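Galectin (Danio rerio, PDB 6E20) binds beta-galactosides as a galectin, and probably takes part in innate immunity by recognising glycans such as those of a viral envelope glycoprotein. Local coordinates at residues L43-R48 with F85-T90; Q15-T20 with I32-S37. All coordinates share one frame; numbering follows the deposited sequence.

Contact 1: residues L43-R48 with F85-T90; sequences LHMNPR and FQIKIT. With GAL (beta-D-galactopyranose), chain D; NDG (2-acetamido-2-deoxy-alpha-D-glucopyranose), chain C.
Leu43 and Ile89 meet tip to tip between the two sheets of the galectin sandwich. Leu43 CD2 lies 4.1 Å from Ile89 CD1. One step along, Met45 CE comes to 4.2 Å from Ile87 CD1. Met45 spans the gap because its three torsions are all near 180°, which stretches the thioether straight out from its strand. All four residues are buried.

The alternate residues of segment 43-48 serve the sugar on the other face of that sheet. His44 NE2 lies 2.9 Å from GAL O4 in a hydrogen bond whose donor is not fixed. Arg48 NH2 donates to the same O4, also at 2.9 Å. Arg48 NH1 reaches NDG O3 at 2.8 Å, so the guanidinium spans both sugar rings with its edge.

Asn46 positions this arginine. Arg48 NE donates to Asn46 OD1 at 2.7 Å, nearly straight at 170°. The oxygen lies in the guanidinium plane, while NE sits above the amide plane. Arg48 NH1 also forms a salt bridge with Asp54 OD2. Asn61 ND2 also bonds galactose, and Glu71 OE2 bonds both sugars. His44, Asn46 and Arg48 belong to the sugar-binding set characteristic of galectins.

Strand 40-47 runs between strands 30-34 and 58-64. Strand 85-91 runs between 16-23 and 95-99, whose Phe96 and Val98 pack beside the contact.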
loop_
_atom_site.group_PDB
_atom_site.type_symbol
_atom_site.label_atom_id
_atom_site.label_comp_id
_atom_site.label_asym_id
_atom_site.label_seq_id
_atom_site.Cartn_x
_atom_site.Cartn_y
_atom_site.Cartn_z
ATOM N N LEU B 43 11.414 -12.953 -1.438
ATOM C CA LEU B 43 12.124 -12.076 -2.405
ATOM C C LEU B 43 12.611 -10.789 -1.712
ATOM O O LEU B 43 11.777 -9.947 -1.303
ATOM C CB LEU B 43 11.209 -11.713 -3.572
ATOM C CG LEU B 43 11.799 -10.681 -4.533
ATOM C CD1 LEU B 43 13.081 -11.191 -5.166
ATOM C CD2 LEU B 43 10.806 -10.291 -5.615
ATOM N N HIS B 44 13.925 -10.623 -1.694
ATOM C CA HIS B 44 14.644 -9.373 -1.384
ATOM C C HIS B 44 15.186 -8.830 -2.707
ATOM O O HIS B 44 16.075 -9.460 -3.276
ATOM C CB HIS B 44 15.743 -9.641 -0.365
ATOM C CG HIS B 44 16.699 -8.515 -0.168
ATOM N ND1 HIS B 44 16.421 -7.485 0.688
ATOM C CD2 HIS B 44 17.943 -8.291 -0.661
ATOM C CE1 HIS B 44 17.460 -6.658 0.737
ATOM N NE2 HIS B 44 18.415 -7.116 -0.115
ATOM N N MET B 45 14.644 -7.725 -3.195
ATOM C CA MET B 45 15.116 -7.151 -4.483
ATOM C C MET B 45 15.750 -5.800 -4.178
ATOM O O MET B 45 15.025 -4.920 -3.686
ATOM C CB MET B 45 13.981 -6.985 -5.485
ATOM C CG MET B 45 14.461 -6.382 -6.783
ATOM S SD MET B 45 13.083 -5.873 -7.778
ATOM C CE MET B 45 13.918 -4.772 -8.926
ATOM N N ASN B 46 17.032 -5.658 -4.486
ATOM C CA ASN B 46 17.884 -4.590 -3.917
ATOM C C ASN B 46 18.638 -3.923 -5.060
ATOM O O ASN B 46 19.795 -4.254 -5.334
ATOM C CB ASN B 46 18.721 -5.173 -2.779
ATOM C CG ASN B 46 19.652 -4.181 -2.122
ATOM O OD1 ASN B 46 20.759 -4.552 -1.741
ATOM N ND2 ASN B 46 19.211 -2.939 -1.994
ATOM N N PRO B 47 17.984 -2.985 -5.787
ATOM C CA PRO B 47 18.699 -2.079 -6.687
ATOM C C PRO B 47 19.737 -1.255 -5.903
ATOM O O PRO B 47 19.379 -0.601 -4.940
ATOM C CB PRO B 47 17.585 -1.232 -7.301
ATOM C CG PRO B 47 16.349 -2.119 -7.199
ATOM C CD PRO B 47 16.523 -2.791 -5.850
ATOM N N ARG B 48 21.005 -1.376 -6.303
ATOM C CA ARG B 48 22.174 -0.690 -5.702
ATOM C C ARG B 48 22.749 0.323 -6.702
ATOM O O ARG B 48 23.370 -0.103 -7.704
ATOM C CB ARG B 48 23.187 -1.756 -5.272
ATOM C CG ARG B 48 22.660 -2.697 -4.189
ATOM C CD ARG B 48 23.677 -3.780 -3.858
ATOM N NE ARG B 48 23.191 -4.707 -2.838
ATOM C CZ ARG B 48 23.909 -5.691 -2.307
ATOM N NH1 ARG B 48 25.155 -5.906 -2.688
ATOM N NH2 ARG B 48 23.388 -6.460 -1.381
ATOM N N PHE B 85 9.823 5.423 -10.977
ATOM C CA PHE B 85 9.822 4.107 -11.650
ATOM C C PHE B 85 8.514 3.388 -11.318
ATOM O O PHE B 85 7.842 3.702 -10.288
ATOM C CB PHE B 85 11.005 3.246 -11.207
ATOM C CG PHE B 85 10.956 2.894 -9.746
ATOM C CD1 PHE B 85 10.112 1.897 -9.273
ATOM C CD2 PHE B 85 11.703 3.609 -8.826
ATOM C CE1 PHE B 85 10.041 1.604 -7.919
ATOM C CE2 PHE B 85 11.634 3.307 -7.472
ATOM C CZ PHE B 85 10.801 2.314 -7.020
ATOM N N GLN B 86 8.190 2.443 -12.192
ATOM C CA GLN B 86 7.122 1.445 -12.009
ATOM C C GLN B 86 7.733 0.066 -12.279
ATOM O O GLN B 86 8.416 -0.094 -13.309
ATOM C CB GLN B 86 5.908 1.786 -12.871
ATOM C CG GLN B 86 4.629 1.263 -12.245
ATOM C CD GLN B 86 3.380 1.703 -12.970
ATOM O OE1 GLN B 86 3.000 1.115 -13.983
ATOM N NE2 GLN B 86 2.701 2.690 -12.407
ATOM N N ILE B 87 7.603 -0.819 -11.292
ATOM C CA ILE B 87 8.046 -2.245 -11.293
ATOM C C ILE B 87 6.803 -3.131 -11.155
ATOM O O ILE B 87 5.893 -2.788 -10.358
ATOM C CB ILE B 87 9.030 -2.488 -10.139
ATOM C CG1 ILE B 87 10.312 -1.670 -10.307
ATOM C CG2 ILE B 87 9.329 -3.963 -9.950
ATOM C CD1 ILE B 87 11.126 -1.576 -9.022
ATOM N N LYS B 88 6.753 -4.222 -11.921
ATOM C CA LYS B 88 5.683 -5.240 -11.828
ATOM C C LYS B 88 6.341 -6.517 -11.352
ATOM O O LYS B 88 7.498 -6.763 -11.757
ATOM C CB LYS B 88 4.977 -5.450 -13.169
ATOM C CG LYS B 88 4.321 -4.194 -13.708
ATOM C CD LYS B 88 3.205 -4.472 -14.666
ATOM C CE LYS B 88 2.315 -3.264 -14.842
ATOM N NZ LYS B 88 1.318 -3.515 -15.905
ATOM N N ILE B 89 5.655 -7.234 -10.471
ATOM C CA ILE B 89 6.095 -8.563 -9.961
ATOM C C ILE B 89 4.917 -9.511 -10.104
ATOM O O ILE B 89 3.846 -9.214 -9.535
ATOM C CB ILE B 89 6.613 -8.482 -8.513
ATOM C CG1 ILE B 89 7.720 -7.430 -8.413
ATOM C CG2 ILE B 89 7.075 -9.849 -7.994
ATOM C CD1 ILE B 89 8.377 -7.370 -7.075
ATOM N N THR B 90 5.131 -10.573 -10.874
ATOM C CA THR B 90 4.247 -11.743 -11.003
ATOM C C THR B 90 4.924 -12.921 -10.300
ATOM O O THR B 90 6.155 -13.045 -10.399
ATOM C CB THR B 90 4.052 -12.061 -12.489
ATOM O OG1 THR B 90 3.598 -10.864 -13.124
ATOM C CG2 THR B 90 3.063 -13.174 -12.704
HETATM C C1 GAL D . 24.093 -8.082 1.780
HETATM C C2 GAL D . 23.458 -6.797 2.249
HETATM C C3 GAL D . 22.022 -7.059 2.689
HETATM C C4 GAL D . 21.260 -7.763 1.564
HETATM C C5 GAL D . 22.024 -9.046 1.171
HETATM C C6 GAL D . 21.386 -9.819 -0.009
HETATM O O2 GAL D . 24.241 -6.338 3.353
HETATM O O3 GAL D . 21.393 -5.843 3.012
HETATM O O4 GAL D . 21.195 -6.822 0.492
HETATM O O5 GAL D . 23.350 -8.707 0.772
HETATM O O6 GAL D . 22.247 -10.881 -0.462
HETATM C C1 NDG C . 28.815 -9.872 0.248
HETATM C C2 NDG C . 27.846 -9.357 -0.871
HETATM C C3 NDG C . 26.843 -8.362 -0.391
HETATM C C4 NDG C . 26.221 -8.794 0.928
HETATM C C5 NDG C . 27.343 -8.960 1.956
HETATM C C6 NDG C . 26.819 -9.262 3.375
HETATM C C7 NDG C . 29.000 -9.474 -2.863
HETATM C C8 NDG C . 29.524 -9.687 -4.262
HETATM O O5 NDG C . 28.207 -10.021 1.537
HETATM O O3 NDG C . 25.925 -8.295 -1.477
HETATM O O4 NDG C . 25.378 -7.717 1.299
HETATM O O6 NDG C . 25.958 -10.413 3.319
HETATM O O7 NDG C . 29.067 -10.151 -2.015
HETATM N N2 NDG C . 28.339 -8.660 -2.097
HETATM O O1 NDG C . 29.952 -9.039 0.358
#

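Contact 2: residues Q15-T20 with I32-S37; sequences QTLTIT and INIGHS
Segments 15-20 and 32-37 face each other in antiparallel register from different sheets, with CA atoms 10.5 Å apart at Leu17 and Ile34 and 9.2 Å apart at Ile19 and Ile32. This is the sheet-to-sheet packing of the galectin beta-sandwich. At these spacings the backbones do not pair, and side chains alone fill the gap.

Two apolar pairs make the contact, and both meet tip to tip. Leu17 sends CD2 to Ile34 CD1, 3.7 Å away. Its CG stands anti to the backbone N (chi1 164°), and the side chain reaches across to the facing strand. Ile34 answers with its longer branch, extended through CG1 to CD1. In the second pair Ile19 also leads with CD1, while Ile32 meets it with CG2, CG1 and CD1. All four side chains are buried, and they alternate with residues that turn to the outer faces of their sheets. Thr16, Thr18 and Thr20 are the outward residues of strand 16-23.

Strand 16-23 lies between strands 85-91 and 126-133, and Val131 and Ile133 of the latter press on Leu17. Strand 116-124 adds Met120 beside Leu17, Phe122 beside Ile19 and Tyr117 beside Ile34, so the pairs sit among other side chains of the sandwich interior.

Past Ile34 the chain turns a corner at Gly35 and His36 and leaves the interface. His36 and Ser37 both face Asp40, a classic beta bulge.

The CD1 methyl of Ile19 packs against three atoms of Ile32: Ile19 CD1 lies 3.8 Å from Ile32 CG2, and both Ile32 CG1 and Ile32 CD1 are 4.1 Å from that same Ile19 CD1.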
loop_
_atom_site.group_PDB
_atom_site.type_symbol
_atom_site.label_atom_id
_atom_site.label_comp_id
_atom_site.label_asym_id
_atom_site.label_seq_id
_atom_site.Cartn_x
_atom_site.Cartn_y
_atom_site.Cartn_z
ATOM N N GLN B 15 -1.431 -12.991 -9.449
ATOM C CA GLN B 15 -1.704 -11.532 -9.451
ATOM C C GLN B 15 -0.433 -10.806 -9.900
ATOM O O GLN B 15 0.648 -11.393 -9.819
ATOM C CB GLN B 15 -2.116 -11.056 -8.057
ATOM C CG GLN B 15 -3.233 -11.873 -7.424
ATOM C CD GLN B 15 -3.603 -11.353 -6.059
ATOM O OE1 GLN B 15 -2.845 -11.480 -5.107
ATOM N NE2 GLN B 15 -4.787 -10.790 -5.952
ATOM N N THR B 16 -0.558 -9.572 -10.377
ATOM C CA THR B 16 0.613 -8.687 -10.583
ATOM C C THR B 16 0.638 -7.695 -9.425
ATOM O O THR B 16 -0.432 -7.164 -9.048
ATOM C CB THR B 16 0.598 -7.994 -11.949
ATOM O OG1 THR B 16 -0.039 -8.871 -12.879
ATOM C CG2 THR B 16 1.991 -7.664 -12.441
ATOM N N LEU B 17 1.816 -7.507 -8.851
ATOM C CA LEU B 17 2.111 -6.420 -7.895
ATOM C C LEU B 17 2.798 -5.287 -8.666
ATOM O O LEU B 17 3.866 -5.544 -9.235
ATOM C CB LEU B 17 3.013 -6.990 -6.814
ATOM C CG LEU B 17 3.735 -5.960 -5.956
ATOM C CD1 LEU B 17 2.744 -5.017 -5.289
ATOM C CD2 LEU B 17 4.597 -6.676 -4.936
ATOM N N THR B 18 2.183 -4.105 -8.696
ATOM C CA THR B 18 2.714 -2.884 -9.350
ATOM C C THR B 18 3.200 -1.949 -8.246
ATOM O O THR B 18 2.406 -1.643 -7.361
ATOM C CB THR B 18 1.691 -2.261 -10.303
ATOM O OG1 THR B 18 1.338 -3.271 -11.259
ATOM C CG2 THR B 18 2.235 -1.062 -11.045
ATOM N N ILE B 19 4.490 -1.615 -8.259
ATOM C CA ILE B 19 5.127 -0.710 -7.256
ATOM C C ILE B 19 5.534 0.546 -8.003
ATOM O O ILE B 19 6.265 0.409 -9.013
ATOM C CB ILE B 19 6.334 -1.368 -6.557
ATOM C CG1 ILE B 19 5.916 -2.629 -5.788
ATOM C CG2 ILE B 19 7.038 -0.364 -5.640
ATOM C CD1 ILE B 19 7.051 -3.567 -5.467
ATOM N N THR B 20 5.027 1.690 -7.550
ATOM C CA THR B 20 5.406 3.033 -8.052
ATOM C C THR B 20 6.198 3.738 -6.956
ATOM O O THR B 20 5.725 3.804 -5.815
ATOM C CB THR B 20 4.191 3.874 -8.450
ATOM O OG1 THR B 20 3.315 2.970 -9.117
ATOM C CG2 THR B 20 4.559 5.032 -9.350
ATOM N N ILE B 32 12.932 -3.937 -1.908
ATOM C CA ILE B 32 11.561 -4.497 -1.833
ATOM C C ILE B 32 11.710 -5.880 -1.224
ATOM O O ILE B 32 12.500 -6.686 -1.754
ATOM C CB ILE B 32 10.906 -4.577 -3.226
ATOM C CG1 ILE B 32 10.835 -3.206 -3.915
ATOM C CG2 ILE B 32 9.549 -5.222 -3.104
ATOM C CD1 ILE B 32 11.185 -3.241 -5.385
ATOM N N ASN B 33 11.024 -6.095 -0.115
ATOM C CA ASN B 33 11.033 -7.362 0.652
ATOM C C ASN B 33 9.619 -7.906 0.584
ATOM O O ASN B 33 8.710 -7.212 1.078
ATOM C CB ASN B 33 11.519 -7.118 2.082
ATOM C CG ASN B 33 12.948 -6.623 2.114
ATOM O OD1 ASN B 33 13.239 -5.465 2.451
ATOM N ND2 ASN B 33 13.856 -7.497 1.751
ATOM N N ILE B 34 9.443 -9.077 -0.038
ATOM C CA ILE B 34 8.143 -9.794 -0.051
ATOM C C ILE B 34 8.320 -11.119 0.709
ATOM O O ILE B 34 9.288 -11.889 0.420
ATOM C CB ILE B 34 7.645 -9.993 -1.488
ATOM C CG1 ILE B 34 7.557 -8.674 -2.267
ATOM C CG2 ILE B 34 6.316 -10.737 -1.489
ATOM C CD1 ILE B 34 7.369 -8.874 -3.769
ATOM N N GLY B 35 7.448 -11.385 1.680
ATOM C CA GLY B 35 7.578 -12.633 2.459
ATOM C C GLY B 35 6.478 -12.782 3.478
ATOM O O GLY B 35 5.360 -12.346 3.195
ATOM N N HIS B 36 6.786 -13.440 4.591
ATOM C CA HIS B 36 5.840 -13.727 5.696
ATOM C C HIS B 36 6.086 -12.781 6.874
ATOM O O HIS B 36 5.153 -12.518 7.600
ATOM C CB HIS B 36 5.947 -15.210 6.096
ATOM C CG HIS B 36 5.515 -16.144 5.016
ATOM N ND1 HIS B 36 4.270 -16.064 4.421
ATOM C CD2 HIS B 36 6.148 -17.176 4.417
ATOM C CE1 HIS B 36 4.154 -17.011 3.508
ATOM N NE2 HIS B 36 5.300 -17.690 3.475
ATOM N N SER B 37 7.307 -12.296 7.076
ATOM C CA SER B 37 7.713 -11.571 8.308
ATOM C C SER B 37 9.106 -11.001 8.105
ATOM O O SER B 37 9.788 -11.393 7.171
ATOM C CB SER B 37 7.726 -12.506 9.493
ATOM O OG SER B 37 8.931 -13.258 9.490
#

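Overall arrangement
Contacts 1 and 2 are neighbouring parts of one sandwich interior, with centres 8 Å apart. Each joins the same two sheets. Strands 30-34 and 40-47 are adjacent in one, where Leu43 pairs by backbone with Ile34 and Met45 with Ile32. Strands 16-23 and 85-91 are adjacent in the other. There Leu17 N and Ile89 O are 2.7 Å apart, a probable hydrogen bond, and Ile19 pairs with Ile87. Ile89 of contact 1 also touches Ile34 of contact 2, which links the two sets of apolar side chains. Only contact 1 includes glycan-pocket residues. Contact 2 lies farther from the glycan pocket, with the Ile32 side chain about 11 Å from the bound galactose.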